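Local coordinates for protein Dr hemagglutinin structural subunit (Escherichia coli, PDB 1UT1) that mediates adherence of uropathogenic bacteria to the upper urinary tract as a fimbrial adhesin that binds the Dr blood group antigen and agglutinates human erythrocytes, at residues Arg41-Thr45 with Thr130-Pro134; Gln64-Asp70 with Thr140-Trp146. The protein carries 3 engineered substitutions. One frame throughout, in Å; residues are numbered along the deposited sequence.

Contact 1. Residues Arg41-Thr45 with Thr130-Pro134. With SO4 (sulfate ion), chain G.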
ATOM      1  N   ARG A  41      -0.314 -24.037   6.136  1.00 12.22           N
ATOM      2  CA  ARG A  41      -0.565 -24.739   4.884  1.00 13.19           C
ATOM      3  C   ARG A  41      -1.489 -25.936   5.119  1.00 15.92           C
ATOM      4  O   ARG A  41      -2.283 -26.255   4.274  1.00 13.53           O
ATOM      5  CB  ARG A  41       0.726 -25.157   4.193  1.00 17.89           C
ATOM      6  CG  ARG A  41       1.733 -25.838   5.096  1.00 24.74           C
ATOM      7  CD  ARG A  41       3.015 -26.124   4.326  1.00 30.02           C
ATOM      8  NE  ARG A  41       4.017 -26.768   5.166  1.00 34.54           N
ATOM      9  CZ  ARG A  41       5.269 -26.997   4.784  1.00 61.93           C
ATOM     10  NH1 ARG A  41       5.680 -26.604   3.578  1.00 52.03           N
ATOM     11  NH2 ARG A  41       6.131 -27.551   5.625  1.00 55.84           N
ATOM     12  N   GLY A  42      -1.506 -26.449   6.344  1.00 15.85           N
ATOM     13  CA  GLY A  42      -2.418 -27.544   6.702  1.00 15.02           C
ATOM     14  C   GLY A  42      -3.884 -27.121   6.635  1.00 19.87           C
ATOM     15  O   GLY A  42      -4.765 -27.975   6.561  1.00 20.12           O
ATOM     16  N   GLN A  43      -4.149 -25.806   6.684  1.00 16.34           N
ATOM     17  CA  GLN A  43      -5.516 -25.275   6.625  1.00 13.74           C
ATOM     18  C   GLN A  43      -5.989 -25.089   5.181  1.00 15.32           C
ATOM     19  O   GLN A  43      -7.128 -24.684   4.941  1.00 12.42           O
ATOM     20  CB  GLN A  43      -5.597 -23.942   7.343  1.00 14.71           C
ATOM     21  CG  GLN A  43      -5.585 -24.055   8.847  1.00 21.33           C
ATOM     22  CD  GLN A  43      -5.734 -22.705   9.503  1.00 34.71           C
ATOM     23  OE1 GLN A  43      -6.840 -22.292   9.896  1.00 29.22           O
ATOM     24  NE2 GLN A  43      -4.665 -21.946   9.478  1.00 14.43           N
ATOM     25  N   LEU A  44      -5.085 -25.339   4.229  1.00 13.62           N
ATOM     26  CA  LEU A  44      -5.401 -25.215   2.826  1.00 12.06           C
ATOM     27  C   LEU A  44      -6.070 -26.475   2.298  1.00 14.29           C
ATOM     28  O   LEU A  44      -5.636 -27.052   1.320  1.00 13.18           O
ATOM     29  CB  LEU A  44      -4.167 -24.835   2.004  1.00 11.49           C
ATOM     30  CG  LEU A  44      -3.494 -23.526   2.490  1.00 14.45           C
ATOM     31  CD1 LEU A  44      -2.194 -23.302   1.677  1.00 17.51           C
ATOM     32  CD2 LEU A  44      -4.451 -22.355   2.300  1.00 15.78           C
ATOM     33  N   THR A  45      -7.158 -26.859   2.963  1.00 12.30           N
ATOM     34  CA  THR A  45      -7.922 -28.041   2.580  1.00 11.68           C
ATOM     35  C   THR A  45      -8.899 -27.712   1.443  1.00 14.36           C
ATOM     36  O   THR A  45      -9.074 -26.545   1.060  1.00 11.02           O
ATOM     37  CB  THR A  45      -8.670 -28.609   3.784  1.00 18.04           C
ATOM     38  OG1 THR A  45      -9.594 -27.628   4.278  1.00 16.24           O
ATOM     39  CG2 THR A  45      -7.673 -28.977   4.893  1.00 18.31           C
ATOM     40  N   THR A 130      -2.249 -28.596   0.849  1.00 12.79           N
ATOM     41  CA  THR A 130      -1.577 -28.526   2.135  1.00 12.76           C
ATOM     42  C   THR A 130      -0.039 -28.526   2.092  1.00 15.68           C
ATOM     43  O   THR A 130       0.607 -28.437   3.135  1.00 16.67           O
ATOM     44  CB  THR A 130      -2.076 -29.625   3.107  1.00 13.31           C
ATOM     45  OG1 THR A 130      -1.824 -30.907   2.545  1.00 15.00           O
ATOM     46  CG2 THR A 130      -3.560 -29.473   3.402  1.00 14.29           C
ATOM     47  N   ASN A 131       0.537 -28.616   0.899  1.00 14.95           N
ATOM     48  CA  ASN A 131       2.008 -28.510   0.726  1.00 16.30           C
ATOM     49  C   ASN A 131       2.431 -27.171   0.118  1.00 19.24           C
ATOM     50  O   ASN A 131       3.573 -27.011  -0.323  1.00 19.33           O
ATOM     51  CB  ASN A 131       2.547 -29.641  -0.161  1.00 19.47           C
ATOM     52  CG  ASN A 131       2.522 -30.995   0.548  1.00 51.69           C
ATOM     53  OD1 ASN A 131       2.757 -31.080   1.755  1.00 41.12           O
ATOM     54  ND2 ASN A 131       2.174 -32.044  -0.188  1.00 46.41           N
ATOM     55  N   THR A 132       1.504 -26.218   0.058  1.00 13.92           N
ATOM     56  CA  THR A 132       1.819 -24.899  -0.482  1.00 12.79           C
ATOM     57  C   THR A 132       2.977 -24.295   0.303  1.00 12.97           C
ATOM     58  O   THR A 132       2.947 -24.282   1.523  1.00 13.96           O
ATOM     59  CB  THR A 132       0.584 -23.965  -0.353  1.00 14.27           C
ATOM     60  OG1 THR A 132      -0.477 -24.506  -1.151  1.00 12.18           O
ATOM     61  CG2 THR A 132       0.917 -22.540  -0.826  1.00 14.53           C
ATOM     62  N   PRO A 133       3.997 -23.786  -0.386  1.00 13.35           N
ATOM     63  CA  PRO A 133       5.132 -23.181   0.339  1.00 13.27           C
ATOM     64  C   PRO A 133       4.673 -21.939   1.125  1.00 14.41           C
ATOM     65  O   PRO A 133       3.896 -21.114   0.617  1.00 13.60           O
ATOM     66  CB  PRO A 133       6.088 -22.750  -0.776  1.00 14.32           C
ATOM     67  CG  PRO A 133       5.678 -23.479  -1.990  1.00 18.36           C
ATOM     68  CD  PRO A 133       4.194 -23.758  -1.840  1.00 15.07           C
ATOM     69  N   PRO A 134       5.227 -21.745   2.320  1.00 12.68           N
ATOM     70  CA  PRO A 134       4.930 -20.521   3.070  1.00 12.85           C
ATOM     71  C   PRO A 134       5.335 -19.275   2.251  1.00 14.95           C
ATOM     72  O   PRO A 134       6.339 -19.275   1.526  1.00 16.34           O
ATOM     73  CB  PRO A 134       5.810 -20.654   4.325  1.00 14.01           C
ATOM     74  CG  PRO A 134       5.897 -22.180   4.527  1.00 16.29           C
ATOM     75  CD  PRO A 134       5.984 -22.726   3.129  1.00 13.45           C
TER
HETATM   76  S   SO4 G1140       4.029 -27.771   8.789  1.00 53.60           S
HETATM   77  O1  SO4 G1140       3.007 -26.803   8.269  1.00 53.00           O
HETATM   78  O2  SO4 G1140       3.562 -29.166   8.831  1.00 54.10           O
HETATM   79  O3  SO4 G1140       5.163 -27.771   7.803  1.00 53.01           O
HETATM   80  O4  SO4 G1140       4.571 -27.227  10.056  1.00 53.23           O

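Contact 2. Residues Gln64-Asp70 with Thr140-Trp146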
ATOM      1  N   GLN A  64     -22.811  -7.184 -19.601  1.00 11.31           N
ATOM      2  CA  GLN A  64     -22.514  -8.363 -18.758  1.00 11.37           C
ATOM      3  C   GLN A  64     -21.371  -8.033 -17.797  1.00 14.31           C
ATOM      4  O   GLN A  64     -20.235  -7.822 -18.213  1.00 13.19           O
ATOM      5  CB  GLN A  64     -22.113  -9.544 -19.628  1.00 11.80           C
ATOM      6  CG  GLN A  64     -23.292 -10.123 -20.369  1.00 15.18           C
ATOM      7  CD  GLN A  64     -22.891 -11.192 -21.359  1.00 16.66           C
ATOM      8  OE1 GLN A  64     -22.573 -12.333 -20.977  1.00 17.34           O
ATOM      9  NE2 GLN A  64     -22.798 -10.813 -22.623  1.00 12.19           N
ATOM     10  N   VAL A  65     -21.688  -7.970 -16.516  1.00 11.48           N
ATOM     11  CA  VAL A  65     -20.708  -7.653 -15.484  1.00 11.33           C
ATOM     12  C   VAL A  65     -19.596  -8.688 -15.524  1.00 12.59           C
ATOM     13  O   VAL A  65     -19.859  -9.891 -15.708  1.00 12.22           O
ATOM     14  CB  VAL A  65     -21.394  -7.636 -14.105  1.00 15.43           C
ATOM     15  CG1 VAL A  65     -20.363  -7.549 -12.975  1.00 15.96           C
ATOM     16  CG2 VAL A  65     -22.388  -6.453 -14.044  1.00 16.14           C
ATOM     17  N   ALA A  66     -18.373  -8.240 -15.239  1.00 10.15           N
ATOM     18  CA  ALA A  66     -17.205  -9.103 -15.345  1.00  9.72           C
ATOM     19  C   ALA A  66     -16.068  -8.715 -14.410  1.00 12.60           C
ATOM     20  O   ALA A  66     -15.889  -7.545 -14.065  1.00 10.73           O
ATOM     21  CB  ALA A  66     -16.723  -9.125 -16.764  1.00 10.20           C
ATOM     22  N   LEU A  67     -15.286  -9.713 -14.014  1.00  9.67           N
ATOM     23  CA  LEU A  67     -14.108  -9.478 -13.206  1.00  9.52           C
ATOM     24  C   LEU A  67     -12.932 -10.060 -13.973  1.00 13.16           C
ATOM     25  O   LEU A  67     -12.987 -11.218 -14.430  1.00 13.68           O
ATOM     26  CB  LEU A  67     -14.238 -10.227 -11.871  1.00  9.23           C
ATOM     27  CG  LEU A  67     -15.527  -9.955 -11.110  1.00 15.53           C
ATOM     28  CD1 LEU A  67     -15.590 -10.934  -9.894  1.00 18.16           C
ATOM     29  CD2 LEU A  67     -15.528  -8.505 -10.630  1.00 14.31           C
ATOM     30  N   LYS A  68     -11.878  -9.281 -14.116  1.00  9.93           N
ATOM     31  CA  LYS A  68     -10.706  -9.777 -14.811  1.00  9.92           C
ATOM     32  C   LYS A  68      -9.596  -9.983 -13.794  1.00 11.51           C
ATOM     33  O   LYS A  68      -9.234  -9.065 -13.062  1.00 12.85           O
ATOM     34  CB  LYS A  68     -10.238  -8.773 -15.890  1.00 12.00           C
ATOM     35  CG  LYS A  68      -8.912  -9.212 -16.555  1.00 21.01           C
ATOM     36  CD  LYS A  68      -8.960  -8.996 -18.028  1.00 33.91           C
ATOM     37  CE  LYS A  68      -7.723  -9.592 -18.726  1.00 47.36           C
ATOM     38  NZ  LYS A  68      -6.685 -10.047 -17.762  1.00 60.14           N
ATOM     39  N   ALA A  69      -9.007 -11.170 -13.811  1.00  9.46           N
ATOM     40  CA  ALA A  69      -7.867 -11.454 -12.966  1.00 10.82           C
ATOM     41  C   ALA A  69      -6.600 -10.830 -13.587  1.00 14.13           C
ATOM     42  O   ALA A  69      -6.445 -10.771 -14.814  1.00 14.24           O
ATOM     43  CB  ALA A  69      -7.697 -12.963 -12.822  1.00 10.62           C
ATOM     44  N   ASP A  70      -5.684 -10.411 -12.741  1.00 11.06           N
ATOM     45  CA  ASP A  70      -4.383  -9.964 -13.221  1.00 11.48           C
ATOM     46  C   ASP A  70      -3.759 -11.091 -14.050  1.00 14.76           C
ATOM     47  O   ASP A  70      -3.987 -12.270 -13.799  1.00 13.35           O
ATOM     48  CB  ASP A  70      -3.476  -9.670 -12.040  1.00 12.81           C
ATOM     49  CG  ASP A  70      -3.462  -8.178 -11.651  0.50 14.26           C
ATOM     50  OD1 ASP A  70      -4.383  -7.420 -12.049  0.50 15.19           O
ATOM     51  OD2 ASP A  70      -2.580  -7.791 -10.848  0.50 15.62           O
ATOM     52  N   THR A 140      -5.734 -10.655  -7.694  1.00  9.40           N
ATOM     53  CA  THR A 140      -6.230  -9.309  -7.973  1.00  9.10           C
ATOM     54  C   THR A 140      -7.318  -9.363  -9.060  1.00 11.54           C
ATOM     55  O   THR A 140      -7.122  -9.999 -10.110  1.00 12.07           O
ATOM     56  CB  THR A 140      -5.060  -8.424  -8.432  1.00 13.09           C
ATOM     57  OG1 THR A 140      -4.081  -8.350  -7.379  1.00 14.25           O
ATOM     58  CG2 THR A 140      -5.548  -7.029  -8.752  1.00 13.33           C
ATOM     59  N   LEU A 141      -8.478  -8.766  -8.775  1.00  8.99           N
ATOM     60  CA  LEU A 141      -9.641  -8.798  -9.694  1.00  8.84           C
ATOM     61  C   LEU A 141     -10.115  -7.372  -9.969  1.00 12.89           C
ATOM     62  O   LEU A 141     -10.303  -6.573  -9.044  1.00 13.74           O
ATOM     63  CB  LEU A 141     -10.801  -9.576  -9.078  1.00  9.37           C
ATOM     64  CG  LEU A 141     -10.526 -11.084  -8.809  1.00 12.49           C
ATOM     65  CD1 LEU A 141     -11.618 -11.685  -7.884  1.00 12.31           C
ATOM     66  CD2 LEU A 141     -10.478 -11.836 -10.105  1.00 12.67           C
ATOM     67  N   THR A 142     -10.306  -7.068 -11.238  1.00  9.50           N
ATOM     68  CA  THR A 142     -10.709  -5.727 -11.653  1.00  9.11           C
ATOM     69  C   THR A 142     -12.074  -5.804 -12.307  1.00 10.23           C
ATOM     70  O   THR A 142     -12.307  -6.633 -13.182  1.00  9.62           O
ATOM     71  CB  THR A 142      -9.703  -5.144 -12.686  1.00 16.03           C
ATOM     72  OG1 THR A 142      -8.416  -5.020 -12.068  1.00 14.76           O
ATOM     73  CG2 THR A 142     -10.191  -3.727 -13.178  1.00 13.00           C
ATOM     74  N   GLY A 143     -12.952  -4.884 -11.933  1.00  8.05           N
ATOM     75  CA  GLY A 143     -14.310  -4.859 -12.461  1.00  8.20           C
ATOM     76  C   GLY A 143     -14.375  -4.258 -13.835  1.00 11.79           C
ATOM     77  O   GLY A 143     -13.560  -3.395 -14.209  1.00 12.38           O
ATOM     78  N   GLY A 144     -15.362  -4.696 -14.589  1.00  9.96           N
ATOM     79  CA  GLY A 144     -15.546  -4.216 -15.951  1.00  9.73           C
ATOM     80  C   GLY A 144     -16.703  -4.977 -16.566  1.00 11.71           C
ATOM     81  O   GLY A 144     -17.577  -5.459 -15.854  1.00 10.67           O
ATOM     82  N   TYR A 145     -16.780  -4.982 -17.895  1.00 10.43           N
ATOM     83  CA  TYR A 145     -17.876  -5.700 -18.560  1.00 10.95           C
ATOM     84  C   TYR A 145     -17.384  -6.442 -19.764  1.00 14.60           C
ATOM     85  O   TYR A 145     -16.301  -6.147 -20.300  1.00 14.48           O
ATOM     86  CB  TYR A 145     -19.068  -4.796 -18.891  1.00 12.17           C
ATOM     87  CG  TYR A 145     -18.725  -3.623 -19.762  1.00 14.94           C
ATOM     88  CD1 TYR A 145     -18.404  -2.380 -19.205  1.00 16.05           C
ATOM     89  CD2 TYR A 145     -18.745  -3.745 -21.151  1.00 17.45           C
ATOM     90  CE1 TYR A 145     -18.080  -1.288 -20.038  1.00 15.96           C
ATOM     91  CE2 TYR A 145     -18.420  -2.664 -21.984  1.00 17.97           C
ATOM     92  CZ  TYR A 145     -18.139  -1.441 -21.424  1.00 25.01           C
ATOM     93  OH  TYR A 145     -17.876  -0.366 -22.267  1.00 26.20           O
ATOM     94  N   TRP A 146     -18.096  -7.498 -20.108  1.00 11.54           N
ATOM     95  CA  TRP A 146     -17.631  -8.384 -21.158  1.00 14.22           C
ATOM     96  C   TRP A 146     -18.622  -8.365 -22.316  1.00 18.33           C
ATOM     97  O   TRP A 146     -19.831  -8.163 -22.120  1.00 15.79           O
ATOM     98  CB  TRP A 146     -17.486  -9.804 -20.573  1.00 15.69           C
ATOM     99  CG  TRP A 146     -16.898 -10.843 -21.495  1.00 17.82           C
ATOM    100  CD1 TRP A 146     -15.575 -11.216 -21.593  1.00 20.62           C
ATOM    101  CD2 TRP A 146     -17.625 -11.694 -22.379  1.00 18.06           C
ATOM    102  NE1 TRP A 146     -15.452 -12.282 -22.461  1.00 21.33           N
ATOM    103  CE2 TRP A 146     -16.694 -12.583 -22.969  1.00 22.02           C
ATOM    104  CE3 TRP A 146     -18.982 -11.810 -22.711  1.00 19.45           C
ATOM    105  CZ2 TRP A 146     -17.080 -13.586 -23.851  1.00 21.90           C
ATOM    106  CZ3 TRP A 146     -19.367 -12.814 -23.570  1.00 22.10           C
ATOM    107  CH2 TRP A 146     -18.418 -13.679 -24.151  1.00 23.04           C
TER
HETATM  108  O   HOH W   1     -21.754  -6.693 -22.297  1.00 26.85           O
HETATM  109  O   HOH W   2      -7.065  -7.353 -12.260  1.00 16.59           O

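Contact 1. Residues Arg41-Thr45 with Thr130-Pro134
The extended side chain of R41 lies along the backbone that runs from T130 to P134: its CD is 3.4 Å from T132 O, and its NH1 is 3.9 Å from P134 CD. L44 CD1 packs at 3.5 Å on T132 CB. T130 sits close to the 3-10 turn 41-43, its CG2 3.7 Å from G42 O and its CA 3.2 Å from R41 O in a CA-H...O contact. No conventional hydrogen bond joins the segments; R41 O instead accepts L44 N at 2.9 Å, which closes the turn. L44 is the centre of an inverse gamma turn, and its side chain points inward. This is loop-on-loop packing at one end of the all-β subunit, where L44 also meets L22 and V24 of strand 16-25 and L90 of strand 89-96, and its backbone is hydrogen-bonded to Q129. The guanidinium edge meets a sulfate, probably from the crystallisation liquor: R41 NH2 is a very short 2.4 Å from SO4 O3, and R41 NE donates to SO4 O1 at 3.3 Å. K27 N also binds this ion, and E26 is a long, weak ion-pair partner of R41. P134 packs on P13 of a second subunit.

Contact 2. Residues Gln64-Asp70 with Thr140-Trp146
L141 fills the apolar centre, its CD2 4.0 Å from A69 CB and 4.5 Å from L67 CB; L67 CD2 also lies 4.3 Å from the CA of G143, which has no side chain. On the opposite face A66 CB touches W146 CB at 3.9 Å. Between these faces runs an antiparallel β ladder. A66 and G144 are a hydrogen-bonded pair (A66 N to G144 O 3.0 Å, G144 N to A66 O 2.9 Å), as are K68 and T142 (K68 N to T142 O 2.8 Å, T142 N to K68 O 2.9 Å). In the non-hydrogen-bonded pair L67-G143, L67 CA makes a CA-H...O contact of 3.4 Å with T142 O. W146 N donates to Q64 O at 2.9 Å and D70 N to T140 O at 3.0 Å. At the polar edge a water with more acceptors around it than protons lies within hydrogen-bonding distance of K68 O (2.9 Å), D70 OD1 (2.7 Å) and T142 OG1 (2.7 Å); T142 OG1 also hydrogen-bonds T17 OG1. Strand 64-69 lies between strands 108-111 and 135-147, W146 stacks on Y110, strands 10-14 and 16-25 pair with 135-147, and V30 and V32 of a third subunit pack on V65 and L67.

Overall arrangement
The two contacts lie on opposite sides of the chain's centre, the centre of contact 1 about 17 Å and that of contact 2 about 11 Å from it; their centres are 28 Å apart, their nearest atoms about 15 Å, and they do not touch. Strand 135-147 links them: the loop 130-134 runs directly into it, and its later part supplies 140-146. The segments alternate along the chain, and strand 49-58 lies between 41-45 and 64-70. Contact 1 is partly buried, contact 2 buried. Segment 41-45 falls in the predicted receptor-binding region. Different neighbours are met, the second subunit at contact 1 and the third at contact 2.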